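Local coordinates for protein kappa-carrageenase (Pseudoalteromonas carrageenovora, PDB 1DYP) that cleaves the internal beta-1,4 linkages of kappa-carrageenan, the part here being the catalytic domain, a family 16 glycoside hydrolase with a tunnel-shaped active site, at residues Phe68-Cys72 with Lys241-Tyr246; Phe110-Ser114 with Gln231-His237; Asp139-Leu143 with Asp153-His157; Asn180-Phe186 with Val208-Gly214. The protein carries 1 engineered substitution. All coordinates share one frame; numbering follows the deposited sequence.

Interaction 1: Phe68-Cys72 with Lys241-Tyr246; sequences FWDGC and KCNQFY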
# COMPACT_ATOMS: atom_id res chain seq x y z
N PHE A 68 15.56 13.58 6.47
CA PHE A 68 14.96 12.39 7.05
C PHE A 68 14.41 12.67 8.44
O PHE A 68 15.08 13.30 9.26
CB PHE A 68 16.04 11.31 7.13
CG PHE A 68 15.62 10.04 7.80
CD1 PHE A 68 14.85 9.10 7.11
CD2 PHE A 68 16.03 9.75 9.09
CE1 PHE A 68 14.50 7.89 7.71
CE2 PHE A 68 15.69 8.54 9.70
CZ PHE A 68 14.92 7.61 9.00
N TRP A 69 13.19 12.22 8.70
CA TRP A 69 12.60 12.42 10.02
C TRP A 69 13.05 11.29 10.93
O TRP A 69 12.74 10.12 10.70
CB TRP A 69 11.07 12.43 9.94
CG TRP A 69 10.41 12.44 11.30
CD1 TRP A 69 9.62 11.47 11.83
CD2 TRP A 69 10.49 13.48 12.28
NE1 TRP A 69 9.20 11.83 13.09
CE2 TRP A 69 9.72 13.06 13.39
CE3 TRP A 69 11.14 14.72 12.34
CZ2 TRP A 69 9.58 13.84 14.54
CZ3 TRP A 69 11.00 15.50 13.49
CH2 TRP A 69 10.22 15.05 14.58
N ASP A 70 13.80 11.65 11.96
CA ASP A 70 14.31 10.72 12.95
C ASP A 70 13.34 10.77 14.13
O ASP A 70 13.57 11.48 15.12
CB ASP A 70 15.72 11.16 13.36
CG ASP A 70 16.32 10.31 14.46
OD1 ASP A 70 15.71 9.30 14.86
OD2 ASP A 70 17.43 10.67 14.92
N GLY A 71 12.24 10.03 14.00
CA GLY A 71 11.21 10.00 15.02
C GLY A 71 11.69 9.65 16.41
O GLY A 71 11.22 10.23 17.39
N CYS A 72 12.60 8.70 16.52
CA CYS A 72 13.11 8.30 17.82
C CYS A 72 13.67 9.50 18.58
O CYS A 72 13.49 9.62 19.79
CB CYS A 72 14.21 7.25 17.66
SG CYS A 72 13.64 5.61 17.11
N LYS A 241 11.53 0.99 14.44
CA LYS A 241 11.48 1.51 15.80
C LYS A 241 10.83 2.88 15.80
O LYS A 241 10.88 3.60 14.80
CB LYS A 241 12.90 1.59 16.38
CG LYS A 241 13.88 2.37 15.51
CD LYS A 241 15.24 2.46 16.19
CE LYS A 241 16.22 3.31 15.38
NZ LYS A 241 17.51 3.47 16.11
N CYS A 242 10.23 3.25 16.93
CA CYS A 242 9.56 4.54 17.07
C CYS A 242 8.58 4.78 15.93
O CYS A 242 8.50 5.88 15.37
CB CYS A 242 10.60 5.66 17.15
SG CYS A 242 12.00 5.23 18.24
N ASN A 243 7.85 3.72 15.59
CA ASN A 243 6.83 3.75 14.55
C ASN A 243 7.28 4.15 13.15
O ASN A 243 6.52 4.77 12.40
CB ASN A 243 5.67 4.64 15.00
CG ASN A 243 5.01 4.12 16.27
OD1 ASN A 243 4.62 2.96 16.34
ND2 ASN A 243 4.88 4.98 17.27
N GLN A 244 8.50 3.79 12.79
CA GLN A 244 9.02 4.11 11.46
C GLN A 244 10.21 3.23 11.12
O GLN A 244 10.78 2.57 11.98
CB GLN A 244 9.47 5.57 11.41
CG GLN A 244 10.75 5.81 12.20
CD GLN A 244 11.33 7.18 11.98
OE1 GLN A 244 10.83 8.17 12.50
NE2 GLN A 244 12.41 7.26 11.21
N PHE A 245 10.59 3.24 9.84
CA PHE A 245 11.73 2.47 9.39
C PHE A 245 13.00 3.29 9.49
O PHE A 245 12.98 4.52 9.45
CB PHE A 245 11.56 2.05 7.92
CG PHE A 245 10.60 0.92 7.71
CD1 PHE A 245 10.87 -0.34 8.21
CD2 PHE A 245 9.43 1.13 6.98
CE1 PHE A 245 9.99 -1.40 7.99
CE2 PHE A 245 8.54 0.08 6.76
CZ PHE A 245 8.82 -1.19 7.27
N TYR A 246 14.10 2.57 9.65
CA TYR A 246 15.44 3.14 9.70
C TYR A 246 16.26 2.20 8.83
O TYR A 246 15.91 1.02 8.69
CB TYR A 246 16.00 3.14 11.12
CG TYR A 246 15.50 4.28 11.98
CD1 TYR A 246 14.25 4.21 12.60
CD2 TYR A 246 16.26 5.43 12.15
CE1 TYR A 246 13.78 5.27 13.38
CE2 TYR A 246 15.80 6.50 12.92
CZ TYR A 246 14.56 6.40 13.53
OH TYR A 246 14.10 7.44 14.31
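Strands 68-70 and 244-246 are not sheet neighbours: their axes stay 8.8 Å apart at closest and run at 108° to one another, and the two backbones draw nearer only where Cys72 faces Cys242. The gap is bridged by side chains reaching for the opposite backbone, and Gln244 is the clearest case. Its NE2 donates to Trp69 O over 2.9 Å, with the oxygen in the amide plane and the nitrogen in the carbonyl plane. The other branch, OE1, takes the N-H of Gly71 at 2.8 Å, the donor standing above the carbonyl plane. A beta-carbon on Gly71 would collide with this oxygen.

The Tyr246 hydroxyl is both donor and acceptor. Its OH donates a hydrogen bond to Asp70 OD1, a short 2.5 Å away on the anti side of the carboxylate, and accepts one from Cys72 N at 3.0 Å along a nearly straight line (164°). Asp70 OD2 is held by Asn73 and Gln75. Phe68, its CG anti to the backbone N, turns its ring edge toward the face of Tyr246 in an offset edge-to-face pair, ring centroids 5.6 Å apart. The disulfide, Cys72 SG to Cys242 SG at 2.0 Å, runs beside the same ring, SG of Cys72 lying 3.7 Å from Tyr246 CE1. One covalent link and four directed bonds fix the turn after strand 68-70 against the hairpin of strands 238-241 and 244-247 without strand pairing.

Interaction 2: Phe110-Ser114 with Gln231-His237; sequences FPGVS and QGLRAPH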
# COMPACT_ATOMS: atom_id res chain seq x y z
N PHE A 110 13.48 -11.86 -2.35
CA PHE A 110 12.89 -12.03 -1.03
C PHE A 110 13.90 -12.69 -0.11
O PHE A 110 14.49 -13.72 -0.45
CB PHE A 110 11.64 -12.91 -1.08
CG PHE A 110 11.08 -13.21 0.28
CD1 PHE A 110 10.35 -12.25 0.98
CD2 PHE A 110 11.31 -14.45 0.89
CE1 PHE A 110 9.86 -12.51 2.26
CE2 PHE A 110 10.83 -14.72 2.17
CZ PHE A 110 10.10 -13.75 2.86
N PRO A 111 14.10 -12.14 1.10
CA PRO A 111 13.43 -10.94 1.62
C PRO A 111 14.13 -9.65 1.20
O PRO A 111 15.26 -9.67 0.70
CB PRO A 111 13.50 -11.15 3.12
CG PRO A 111 14.85 -11.80 3.29
CD PRO A 111 14.88 -12.81 2.16
N GLY A 112 13.43 -8.53 1.39
CA GLY A 112 14.02 -7.25 1.05
C GLY A 112 13.05 -6.18 0.59
O GLY A 112 13.28 -5.00 0.81
N VAL A 113 11.96 -6.59 -0.07
CA VAL A 113 10.98 -5.63 -0.56
C VAL A 113 9.55 -6.11 -0.36
O VAL A 113 9.29 -7.31 -0.26
CB VAL A 113 11.16 -5.33 -2.07
CG1 VAL A 113 12.54 -4.74 -2.31
CG2 VAL A 113 10.95 -6.59 -2.90
N SER A 114 8.63 -5.16 -0.33
CA SER A 114 7.22 -5.46 -0.14
C SER A 114 6.29 -4.75 -1.11
O SER A 114 6.03 -3.55 -0.97
CB SER A 114 6.79 -5.12 1.29
OG SER A 114 5.40 -5.35 1.47
N GLN A 231 6.19 -0.10 -3.89
CA GLN A 231 7.03 -1.16 -3.37
C GLN A 231 7.96 -0.57 -2.32
O GLN A 231 8.73 0.35 -2.60
CB GLN A 231 7.84 -1.81 -4.50
CG GLN A 231 8.68 -2.98 -4.03
CD GLN A 231 9.07 -3.90 -5.16
OE1 GLN A 231 8.28 -4.74 -5.59
NE2 GLN A 231 10.29 -3.73 -5.66
N GLY A 232 7.85 -1.09 -1.10
CA GLY A 232 8.68 -0.58 -0.02
C GLY A 232 9.85 -1.48 0.31
O GLY A 232 9.91 -2.63 -0.14
N LEU A 233 10.77 -0.96 1.10
CA LEU A 233 11.96 -1.70 1.51
C LEU A 233 11.67 -2.39 2.84
O LEU A 233 10.90 -1.88 3.67
CB LEU A 233 13.13 -0.73 1.67
CG LEU A 233 14.55 -1.31 1.65
CD1 LEU A 233 14.87 -1.88 0.27
CD2 LEU A 233 15.53 -0.20 2.00
N ARG A 234 12.29 -3.55 3.06
CA ARG A 234 12.09 -4.32 4.28
C ARG A 234 13.38 -5.00 4.72
O ARG A 234 14.41 -4.87 4.06
CB ARG A 234 11.01 -5.39 4.06
CG ARG A 234 9.63 -4.85 3.72
CD ARG A 234 9.01 -4.13 4.92
NE ARG A 234 7.60 -3.79 4.70
CZ ARG A 234 7.17 -2.67 4.13
NH1 ARG A 234 8.04 -1.76 3.71
NH2 ARG A 234 5.87 -2.45 4.00
N ALA A 235 13.31 -5.71 5.83
CA ALA A 235 14.46 -6.45 6.34
C ALA A 235 14.90 -7.35 5.18
O ALA A 235 14.06 -7.88 4.45
CB ALA A 235 14.05 -7.28 7.55
N PRO A 236 16.20 -7.60 5.05
CA PRO A 236 17.34 -7.17 5.87
C PRO A 236 17.90 -5.76 5.64
O PRO A 236 19.00 -5.46 6.09
CB PRO A 236 18.39 -8.22 5.55
CG PRO A 236 18.17 -8.43 4.08
CD PRO A 236 16.66 -8.49 3.96
N HIS A 237 17.15 -4.90 4.97
CA HIS A 237 17.63 -3.55 4.68
C HIS A 237 17.03 -2.47 5.55
O HIS A 237 17.27 -1.28 5.35
CB HIS A 237 17.36 -3.23 3.21
CG HIS A 237 17.83 -4.30 2.28
ND1 HIS A 237 19.15 -4.66 2.19
CD2 HIS A 237 17.15 -5.12 1.45
CE1 HIS A 237 19.27 -5.66 1.33
NE2 HIS A 237 18.07 -5.96 0.87
O HOH W 1 16.89 -7.87 -0.57
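Arg234 lays one face of its guanidinium over the CB of Ser114, and its NE stands 3.7 Å from that carbon. The side chain bends at its second torsion (chi2 -68°) and curls back along the end of strand 231-233, which lets NH1 donate to Leu233 O over 2.9 Å with the oxygen in the guanidinium plane. Gln145 accepts from NE, and NH2 makes a long, weak ion pair with Glu142, the proton donor of catalysis. A side chain on Gly232 would run into NH1, so the bare glycine suits this folded-back arginine. Ser114 turns its own hydroxyl to Leu143 O.

Beneath these groups lies an antiparallel ladder. Ser114 and Gly232 form a hydrogen-bonded pair, Ser114 N to Gly232 O at 2.8 Å and Gly232 N to Ser114 O at 3.1 Å, while Val113 and Leu233 make the non-hydrogen-bonded pair beside it. Arg234 N then reaches Gly112 O at 2.9 Å, carrying the pairing one step past the strand. Beyond that, two prolines that follow cis peptide bonds meet, Pro111 CG 3.8 Å from Pro236 CD, and a water joins Pro111 O to His237 NE2, 2.7 Å from each.

An alanine in place of Arg234 takes away the guanidinium, which would probably leave Leu233 O and Gln145 OE1 without their donor and Glu142 without a nearby positive charge. Arg234 is important for substrate recognition, and its bonds to Leu233 O and Gln145, with the packing on Ser114, set the orientation of the guanidinium beside the catalytic acid, which is consistent with reading a sulfated sugar chain.

Interaction 3: Asp139-Leu143 with Asp153-His157; sequences DVVEL and DHDLH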
# COMPACT_ATOMS: atom_id res chain seq x y z
N ASP A 139 -4.94 -1.31 3.63
CA ASP A 139 -3.93 -2.01 2.85
C ASP A 139 -4.58 -3.22 2.21
O ASP A 139 -4.89 -4.20 2.89
CB ASP A 139 -2.79 -2.42 3.78
CG ASP A 139 -2.25 -1.24 4.56
OD1 ASP A 139 -1.68 -0.33 3.92
OD2 ASP A 139 -2.42 -1.21 5.79
N VAL A 140 -4.81 -3.15 0.90
CA VAL A 140 -5.45 -4.26 0.20
C VAL A 140 -4.56 -5.48 0.35
O VAL A 140 -5.03 -6.59 0.63
CB VAL A 140 -5.67 -3.93 -1.28
CG1 VAL A 140 -6.42 -5.08 -1.95
CG2 VAL A 140 -6.46 -2.64 -1.40
N VAL A 141 -3.27 -5.28 0.14
CA VAL A 141 -2.30 -6.35 0.32
C VAL A 141 -0.89 -5.78 0.44
O VAL A 141 -0.56 -4.77 -0.17
CB VAL A 141 -2.31 -7.38 -0.84
CG1 VAL A 141 -1.84 -6.74 -2.14
CG2 VAL A 141 -1.41 -8.56 -0.48
N GLU A 142 -0.10 -6.43 1.28
CA GLU A 142 1.30 -6.10 1.45
C GLU A 142 1.94 -7.46 1.35
O GLU A 142 1.74 -8.33 2.19
CB GLU A 142 1.56 -5.46 2.81
CG GLU A 142 1.29 -3.97 2.80
CD GLU A 142 1.38 -3.35 4.16
OE1 GLU A 142 0.46 -3.60 4.98
OE2 GLU A 142 2.36 -2.63 4.44
N LEU A 143 2.69 -7.66 0.27
CA LEU A 143 3.34 -8.93 0.02
C LEU A 143 4.76 -9.02 0.54
O LEU A 143 5.42 -8.00 0.78
CB LEU A 143 3.37 -9.21 -1.48
CG LEU A 143 2.03 -9.41 -2.19
CD1 LEU A 143 2.24 -9.45 -3.70
CD2 LEU A 143 1.37 -10.69 -1.70
N ASP A 153 -0.11 -9.89 4.04
CA ASP A 153 -0.82 -9.06 5.01
C ASP A 153 -1.91 -8.23 4.32
O ASP A 153 -1.71 -7.71 3.23
CB ASP A 153 0.15 -8.15 5.74
CG ASP A 153 1.16 -8.92 6.54
OD1 ASP A 153 0.75 -9.75 7.37
OD2 ASP A 153 2.36 -8.70 6.33
N HIS A 154 -3.06 -8.11 4.98
CA HIS A 154 -4.20 -7.36 4.46
C HIS A 154 -4.62 -6.60 5.69
O HIS A 154 -5.53 -6.99 6.42
CB HIS A 154 -5.25 -8.37 3.99
CG HIS A 154 -4.68 -9.42 3.08
ND1 HIS A 154 -4.57 -9.26 1.72
CD2 HIS A 154 -4.12 -10.63 3.35
CE1 HIS A 154 -3.97 -10.30 1.18
NE2 HIS A 154 -3.68 -11.15 2.16
N ASP A 155 -3.89 -5.51 5.95
CA ASP A 155 -4.08 -4.71 7.14
C ASP A 155 -4.76 -3.34 7.05
O ASP A 155 -5.18 -2.88 5.98
CB ASP A 155 -2.71 -4.50 7.80
CG ASP A 155 -2.03 -5.80 8.14
OD1 ASP A 155 -2.76 -6.78 8.39
OD2 ASP A 155 -0.79 -5.84 8.17
N LEU A 156 -4.84 -2.70 8.21
CA LEU A 156 -5.43 -1.38 8.38
C LEU A 156 -4.56 -0.57 9.33
O LEU A 156 -4.00 -1.10 10.28
CB LEU A 156 -6.83 -1.49 8.98
CG LEU A 156 -7.90 -2.25 8.21
CD1 LEU A 156 -9.14 -2.39 9.09
CD2 LEU A 156 -8.24 -1.52 6.92
N HIS A 157 -4.46 0.73 9.06
CA HIS A 157 -3.70 1.65 9.91
C HIS A 157 -4.59 2.87 10.09
O HIS A 157 -5.36 3.22 9.20
CB HIS A 157 -2.40 2.10 9.25
CG HIS A 157 -1.40 1.00 9.04
ND1 HIS A 157 -1.57 0.01 8.10
CD2 HIS A 157 -0.22 0.76 9.64
CE1 HIS A 157 -0.52 -0.79 8.12
NE2 HIS A 157 0.32 -0.36 9.05
O HOH W 2 -1.53 -5.21 4.46
O HOH W 3 0.90 -3.93 7.37
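Asp139 N donates to Asp155 O over 2.8 Å, and a few residues on Glu142 and Asp153 form a single antiparallel hydrogen-bonded pair, Glu142 N to Asp153 O at 2.8 Å and the return bond at 3.0 Å from Asp153 N to Glu142 O. Between these bonds the chain turns a corner at Val140. A side chain takes the carbonyl of Val140: His154 ND1 meets Val140 O at 2.9 Å, in both ring and carbonyl planes, while NE2 of that ring bonds to Ser152. Val141 CG2, anti to its nitrogen, rides alongside the same imidazole.

Val140 and Val141 both face Phe117, a classic beta bulge. It lies between strand 133-139, with the nucleophile Glu137 and Asp139, and strand 141-142, with the proton donor Glu142, in the E-x-D-x-x-E signature of family 16. His157, whose NE2 binds a cadmium ion, sets ND1 2.7 Å from Asp139 OD2 in a bent, weak hydrogen bond, its ring almost perpendicular to the carboxylate (88°). Glu142 OE1 receives two waters: one accepts the N-H of Asp155, the other donates to Asp155 OD2. Glu142 OE1 and Asp155 OD2, 4.1 Å apart, are thereby bridged through solvent, and His179 binds Asp155 OD1.

Interaction 4: Asn180-Phe186 with Val208-Gly214; sequences NGYHLPF and VDGEIVG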
# COMPACT_ATOMS: atom_id res chain seq x y z
N ASN A 180 -5.04 -8.79 9.26
CA ASN A 180 -5.56 -9.98 8.59
C ASN A 180 -4.33 -10.63 7.98
O ASN A 180 -3.80 -10.15 6.98
CB ASN A 180 -6.53 -9.65 7.45
CG ASN A 180 -7.84 -9.07 7.94
OD1 ASN A 180 -8.65 -9.76 8.56
ND2 ASN A 180 -8.05 -7.80 7.64
N GLY A 181 -3.85 -11.70 8.61
CA GLY A 181 -2.68 -12.40 8.09
C GLY A 181 -3.19 -13.56 7.26
O GLY A 181 -4.20 -14.17 7.61
N TYR A 182 -2.49 -13.88 6.18
CA TYR A 182 -2.93 -14.96 5.31
C TYR A 182 -1.78 -15.76 4.73
O TYR A 182 -0.74 -15.20 4.37
CB TYR A 182 -3.77 -14.38 4.17
CG TYR A 182 -4.34 -15.38 3.19
CD1 TYR A 182 -5.27 -16.33 3.59
CD2 TYR A 182 -4.00 -15.32 1.84
CE1 TYR A 182 -5.86 -17.20 2.68
CE2 TYR A 182 -4.58 -16.18 0.91
CZ TYR A 182 -5.52 -17.11 1.34
OH TYR A 182 -6.13 -17.93 0.42
N HIS A 183 -1.96 -17.07 4.66
CA HIS A 183 -0.95 -17.93 4.08
C HIS A 183 -1.42 -18.20 2.65
O HIS A 183 -2.40 -18.92 2.43
CB HIS A 183 -0.82 -19.24 4.86
CG HIS A 183 0.22 -20.16 4.31
ND1 HIS A 183 -0.05 -21.07 3.32
CD2 HIS A 183 1.54 -20.26 4.57
CE1 HIS A 183 1.07 -21.70 2.99
NE2 HIS A 183 2.05 -21.22 3.73
N LEU A 184 -0.74 -17.59 1.69
CA LEU A 184 -1.10 -17.74 0.29
C LEU A 184 -0.94 -19.18 -0.19
O LEU A 184 -0.01 -19.88 0.20
CB LEU A 184 -0.24 -16.83 -0.58
CG LEU A 184 -0.33 -15.32 -0.32
CD1 LEU A 184 0.84 -14.60 -0.98
CD2 LEU A 184 -1.65 -14.80 -0.85
N PRO A 185 -1.86 -19.64 -1.05
CA PRO A 185 -1.78 -21.01 -1.57
C PRO A 185 -0.89 -21.06 -2.82
O PRO A 185 -0.97 -21.99 -3.62
CB PRO A 185 -3.24 -21.34 -1.88
CG PRO A 185 -3.78 -20.03 -2.34
CD PRO A 185 -3.19 -19.06 -1.32
N PHE A 186 -0.04 -20.05 -2.95
CA PHE A 186 0.86 -19.93 -4.09
C PHE A 186 1.99 -18.96 -3.75
O PHE A 186 1.92 -18.25 -2.75
CB PHE A 186 0.09 -19.41 -5.31
CG PHE A 186 -0.63 -18.11 -5.06
CD1 PHE A 186 0.06 -16.90 -5.08
CD2 PHE A 186 -2.00 -18.09 -4.79
CE1 PHE A 186 -0.59 -15.69 -4.83
CE2 PHE A 186 -2.66 -16.89 -4.54
CZ PHE A 186 -1.96 -15.69 -4.56
N VAL A 208 -8.24 -12.56 -2.29
CA VAL A 208 -7.03 -12.97 -2.98
C VAL A 208 -7.49 -14.07 -3.93
O VAL A 208 -7.96 -15.12 -3.50
CB VAL A 208 -5.96 -13.52 -2.03
CG1 VAL A 208 -4.77 -14.05 -2.84
CG2 VAL A 208 -5.48 -12.43 -1.09
N ASP A 209 -7.36 -13.82 -5.23
CA ASP A 209 -7.79 -14.77 -6.24
C ASP A 209 -9.22 -15.25 -5.98
O ASP A 209 -9.53 -16.44 -6.11
CB ASP A 209 -6.83 -15.97 -6.32
CG ASP A 209 -5.54 -15.64 -7.06
OD1 ASP A 209 -5.48 -14.58 -7.72
OD2 ASP A 209 -4.59 -16.44 -7.00
N GLY A 210 -10.09 -14.32 -5.61
CA GLY A 210 -11.49 -14.63 -5.37
C GLY A 210 -11.88 -15.11 -3.99
O GLY A 210 -13.06 -15.08 -3.64
N GLU A 211 -10.90 -15.55 -3.20
CA GLU A 211 -11.17 -16.04 -1.85
C GLU A 211 -11.13 -14.92 -0.82
O GLU A 211 -10.29 -14.03 -0.90
CB GLU A 211 -10.14 -17.11 -1.49
CG GLU A 211 -10.21 -18.34 -2.36
CD GLU A 211 -11.52 -19.09 -2.18
OE1 GLU A 211 -11.74 -19.62 -1.07
OE2 GLU A 211 -12.33 -19.13 -3.13
N ILE A 212 -12.04 -14.97 0.15
CA ILE A 212 -12.06 -13.96 1.20
C ILE A 212 -10.96 -14.31 2.20
O ILE A 212 -10.95 -15.40 2.77
CB ILE A 212 -13.42 -13.92 1.93
CG1 ILE A 212 -14.51 -13.44 0.96
CG2 ILE A 212 -13.34 -12.98 3.14
CD1 ILE A 212 -15.91 -13.40 1.56
N VAL A 213 -10.02 -13.39 2.39
CA VAL A 213 -8.90 -13.62 3.30
C VAL A 213 -8.90 -12.69 4.49
O VAL A 213 -8.03 -12.77 5.36
CB VAL A 213 -7.55 -13.47 2.56
CG1 VAL A 213 -7.53 -14.36 1.33
CG2 VAL A 213 -7.32 -12.02 2.17
N GLY A 214 -9.88 -11.80 4.54
CA GLY A 214 -9.95 -10.88 5.65
C GLY A 214 -11.26 -10.13 5.71
O GLY A 214 -11.93 -9.94 4.69
O HOH W 4 -6.60 -13.08 7.76
O HOH W 5 -6.40 -17.30 -2.33
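The Tyr182 ring carries Val213 on one face: CG1 sits 3.4 Å from the centroid and only 9° off the ring normal, a CH-pi contact placed squarely over the centre. Phe186 offers its edge instead, with Val208 CG1 near the ring plane and 3.7 Å from CZ, while Asp209 OD2 comes up obliquely to within 3.2 Å of Phe186 CE2. That carboxylate oxygen is already hydrogen-bonded to His193, whose ring also stacks on Phe186. Leu184 CD2 reaches the same Val208 methyl, so CG1 meets both Leu184 and Phe186 on one side.

Tyr182 stretches out with CG anti to the backbone N (chi1 -179°), which brings its hydroxyl to a water 2.8 Å from OH; this water in turn donates to Val208 O. A second water donates to both Gly181 O and Val213 O. At the far end Asn180 OD1 lies 3.4 Å from Gly214 CA, where a beta-carbon would clash, and ND2 of the same amide binds His154 O. Val208 to Glu211 form a type I' turn; in the strand after it Val213 and Gly214 both face Trp206 as a classic beta bulge, and Val213 points toward the tyrosine.

If Tyr182 were an alanine, the methyl of Val213 would probably be left with a gap above it and the water at Val208 O without its hydroxyl partner. Strand 181-183 and the 208-214 hairpin are therefore joined by apolar packing of side chains, with polar groups of the two backbones connected through water; the join depends on shape and on ordered solvent more than on direct polar bonds.

How the interactions relate
From the N terminus the chain passes residues 68-72 and then 110-114 before either finds its partner. Interaction 3 closes first, a short loop between 139-143 and 153-157, and interaction 4 follows it in series, returning 208-214 to 180-186. Both lie within the long loop that interaction 2 closes when 231-237 meets 110-114, and interaction 1 encloses everything by bringing 241-246 back to 68-72. None cross. Direct contacts join the series: Phe245 of interaction 1 packs on Arg234 of interaction 2, strand 113-120 of interaction 2 lies beside 141-142 of interaction 3, and strand 151-162 of interaction 3 beside 181-183 of interaction 4. Catalytic strands, the loop that holds Arg234 and peripheral hairpins are thus linked stepwise.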